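Local structure of 33 kDa chaperonin (1VQ0) at residues Glu37-His42 with Asp175-Ala180. The protein is probably a redox-regulated molecular chaperone that protects thermally unfolding and oxidatively damaged proteins from irreversible aggregation. Residues are numbered along the deposited sequence; the frame is centred on the assembly and turned at random.
Sequences EARNRH and DGVKIA
The guanidinium group of Arg39 meets the backbone of Gly176 at a slant, neither flat on it nor edge-on, with NH2 of Arg39 3.6 Å from CA of Gly176. One face of the same group carries OD1 of Asn40, 3.6 Å above its plane and displaced toward the rim. At the edge of the Arg41 guanidinium, and in its plane, lies OE2 of Glu37: NE of Arg41 donates to the anti lone pair of this oxygen over 2.8 Å in an almost straight bond (175°), a salt bridge between residues one helical turn apart.

Across the contact no hydrogen bond forms, and the touching is by van der Waals packing over a small area. Arg39 reaches the strand because its chain runs out extended, CG anti to the backbone N (chi1 174°), then bends at chi3 (97°), which turns the guanidinium against Gly176. Nearer the helix, CD of Arg39 comes within 4.4 Å of CG2 of Val177. Gly176 has a positive phi, a backbone conformation that glycine takes readily, and its bare CA lets the guanidinium come close to the backbone.

Glu36, one turn back from Asn40, bridges the two segments by polar bonds: its OE2 forms a salt bridge with NH2 of Arg39, while its OE1 accepts a hydrogen bond from N of Val177. The carboxylate thus ties the arginine to the start of strand 176-187, just after the turn from strand 164-173, where Lys178 and Ile179 form a classic beta bulge opposite Leu171. Val177 packs on Arg32 and Val35 of helix 32-42, and Thr49 of helix 46-62 touches both Arg39 and Val177, so two helices and the strand converge here.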
ATOM      1  N   GLU A  37     -27.164   1.936  13.441  1.00 31.26           N
ATOM      2  CA  GLU A  37     -27.663   1.277  12.227  1.00 31.37           C
ATOM      3  C   GLU A  37     -26.737   0.143  11.742  1.00 30.60           C
ATOM      4  O   GLU A  37     -27.197  -0.889  11.320  1.00 31.24           O
ATOM      5  CB  GLU A  37     -27.964   2.330  11.129  1.00 31.29           C
ATOM      6  CG  GLU A  37     -28.052   1.758   9.717  1.00 32.51           C
ATOM      7  CD  GLU A  37     -28.649   2.706   8.689  1.00 30.08           C
ATOM      8  OE1 GLU A  37     -28.981   3.835   9.030  1.00 32.60           O
ATOM      9  OE2 GLU A  37     -28.765   2.308   7.524  1.00 29.63           O
ATOM     10  N   ALA A  38     -25.424   0.349  11.826  1.00 30.89           N
ATOM     11  CA  ALA A  38     -24.446  -0.676  11.492  1.00 30.67           C
ATOM     12  C   ALA A  38     -24.660  -1.898  12.390  1.00 31.62           C
ATOM     13  O   ALA A  38     -24.584  -3.045  11.913  1.00 32.86           O
ATOM     14  CB  ALA A  38     -22.984  -0.135  11.685  1.00 29.91           C
ATOM     15  N   ARG A  39     -24.892  -1.627  13.680  1.00 30.16           N
ATOM     16  CA  ARG A  39     -25.103  -2.652  14.680  1.00 29.98           C
ATOM     17  C   ARG A  39     -26.365  -3.476  14.373  1.00 30.45           C
ATOM     18  O   ARG A  39     -26.334  -4.684  14.451  1.00 30.24           O
ATOM     19  CB  ARG A  39     -25.239  -2.023  16.069  1.00 29.93           C
ATOM     20  CG  ARG A  39     -25.611  -3.041  17.158  1.00 30.11           C
ATOM     21  CD  ARG A  39     -25.635  -2.501  18.567  1.00 33.44           C
ATOM     22  NE  ARG A  39     -27.003  -2.159  18.919  1.00 37.19           N
ATOM     23  CZ  ARG A  39     -27.914  -2.984  19.466  1.00 36.14           C
ATOM     24  NH1 ARG A  39     -27.653  -4.265  19.821  1.00 35.18           N
ATOM     25  NH2 ARG A  39     -29.112  -2.500  19.705  1.00 32.99           N
ATOM     26  N   ASN A  40     -27.474  -2.815  14.026  1.00 30.19           N
ATOM     27  CA  ASN A  40     -28.665  -3.530  13.648  1.00 31.06           C
ATOM     28  C   ASN A  40     -28.602  -4.248  12.301  1.00 31.25           C
ATOM     29  O   ASN A  40     -29.049  -5.378  12.189  1.00 32.61           O
ATOM     30  CB  ASN A  40     -29.893  -2.619  13.720  1.00 32.14           C
ATOM     31  CG  ASN A  40     -30.106  -2.052  15.120  1.00 35.01           C
ATOM     32  OD1 ASN A  40     -29.876  -2.743  16.101  1.00 35.01           O
ATOM     33  ND2 ASN A  40     -30.473  -0.776  15.205  1.00 32.61           N
ATOM     34  N   ARG A  41     -28.063  -3.606  11.275  1.00 30.89           N
ATOM     35  CA  ARG A  41     -27.960  -4.246   9.944  1.00 30.89           C
ATOM     36  C   ARG A  41     -27.157  -5.541  10.019  1.00 30.98           C
ATOM     37  O   ARG A  41     -27.587  -6.607   9.568  1.00 31.57           O
ATOM     38  CB  ARG A  41     -27.352  -3.270   8.935  1.00 32.06           C
ATOM     39  CG  ARG A  41     -28.338  -2.199   8.472  1.00 31.88           C
ATOM     40  CD  ARG A  41     -27.747  -1.274   7.423  1.00 29.82           C
ATOM     41  NE  ARG A  41     -28.723  -0.371   6.802  1.00 29.92           N
ATOM     42  CZ  ARG A  41     -29.660  -0.725   5.920  1.00 31.45           C
ATOM     43  NH1 ARG A  41     -29.815  -1.987   5.516  1.00 35.56           N
ATOM     44  NH2 ARG A  41     -30.478   0.194   5.463  1.00 30.14           N
ATOM     45  N   HIS A  42     -26.022  -5.454  10.698  1.00 31.19           N
ATOM     46  CA  HIS A  42     -25.087  -6.571  10.854  1.00 29.90           C
ATOM     47  C   HIS A  42     -25.297  -7.425  12.083  1.00 30.25           C
ATOM     48  O   HIS A  42     -24.568  -8.370  12.257  1.00 30.65           O
ATOM     49  CB  HIS A  42     -23.668  -6.018  10.929  1.00 29.00           C
ATOM     50  CG  HIS A  42     -23.178  -5.427   9.648  1.00 27.68           C
ATOM     51  ND1 HIS A  42     -23.064  -6.161   8.480  1.00 26.49           N
ATOM     52  CD2 HIS A  42     -22.716  -4.180   9.367  1.00 32.66           C
ATOM     53  CE1 HIS A  42     -22.542  -5.385   7.541  1.00 28.08           C
ATOM     54  NE2 HIS A  42     -22.326  -4.178   8.049  1.00 31.07           N
ATOM     55  N   ASP A 175     -29.864  -1.254  25.397  1.00 39.82           N
ATOM     56  CA  ASP A 175     -30.757  -0.411  24.582  1.00 40.42           C
ATOM     57  C   ASP A 175     -30.051   0.114  23.321  1.00 39.84           C
ATOM     58  O   ASP A 175     -30.646   0.859  22.546  1.00 41.32           O
ATOM     59  CB  ASP A 175     -31.239   0.802  25.397  1.00 41.12           C
ATOM     60  CG  ASP A 175     -31.961   0.404  26.685  1.00 44.35           C
ATOM     61  OD1 ASP A 175     -32.648  -0.647  26.686  1.00 43.76           O
ATOM     62  OD2 ASP A 175     -31.880   1.086  27.741  1.00 49.60           O
ATOM     63  N   GLY A 176     -28.771  -0.212  23.162  1.00 38.26           N
ATOM     64  CA  GLY A 176     -28.038   0.092  21.932  1.00 37.10           C
ATOM     65  C   GLY A 176     -26.976   1.152  22.148  1.00 35.33           C
ATOM     66  O   GLY A 176     -26.552   1.422  23.295  1.00 34.05           O
ATOM     67  N   VAL A 177     -26.560   1.743  21.024  1.00 33.33           N
ATOM     68  CA  VAL A 177     -25.494   2.701  21.021  1.00 32.38           C
ATOM     69  C   VAL A 177     -25.944   4.011  21.649  1.00 31.88           C
ATOM     70  O   VAL A 177     -26.929   4.614  21.212  1.00 32.22           O
ATOM     71  CB  VAL A 177     -24.935   2.970  19.640  1.00 31.20           C
ATOM     72  CG1 VAL A 177     -23.687   3.903  19.793  1.00 31.10           C
ATOM     73  CG2 VAL A 177     -24.499   1.690  18.990  1.00 31.73           C
ATOM     74  N   LYS A 178     -25.174   4.442  22.639  1.00 32.14           N
ATOM     75  CA  LYS A 178     -25.421   5.673  23.386  1.00 33.42           C
ATOM     76  C   LYS A 178     -24.530   6.855  22.976  1.00 33.23           C
ATOM     77  O   LYS A 178     -24.960   8.008  22.955  1.00 34.19           O
ATOM     78  CB  LYS A 178     -25.291   5.383  24.870  1.00 33.82           C
ATOM     79  CG  LYS A 178     -26.271   4.290  25.369  1.00 39.72           C
ATOM     80  CD  LYS A 178     -27.748   4.614  24.996  1.00 46.45           C
ATOM     81  CE  LYS A 178     -28.712   3.526  25.451  1.00 48.27           C
ATOM     82  NZ  LYS A 178     -28.850   3.509  26.957  1.00 50.35           N
ATOM     83  N   ILE A 179     -23.300   6.569  22.648  1.00 33.52           N
ATOM     84  CA  ILE A 179     -22.367   7.575  22.139  1.00 34.66           C
ATOM     85  C   ILE A 179     -21.508   6.854  21.112  1.00 33.91           C
ATOM     86  O   ILE A 179     -21.076   5.766  21.365  1.00 34.37           O
ATOM     87  CB  ILE A 179     -21.469   8.062  23.298  1.00 34.17           C
ATOM     88  CG1 ILE A 179     -22.314   8.831  24.318  1.00 37.06           C
ATOM     89  CG2 ILE A 179     -20.258   8.813  22.758  1.00 33.08           C
ATOM     90  CD1 ILE A 179     -21.521   9.489  25.413  1.00 42.76           C
ATOM     91  N   ALA A 180     -21.288   7.495  19.976  1.00 33.83           N
ATOM     92  CA  ALA A 180     -20.387   7.072  18.943  1.00 33.45           C
ATOM     93  C   ALA A 180     -19.872   8.368  18.275  1.00 35.35           C
ATOM     94  O   ALA A 180     -20.510   8.938  17.375  1.00 34.66           O
ATOM     95  CB  ALA A 180     -21.110   6.219  17.955  1.00 34.16           C
TER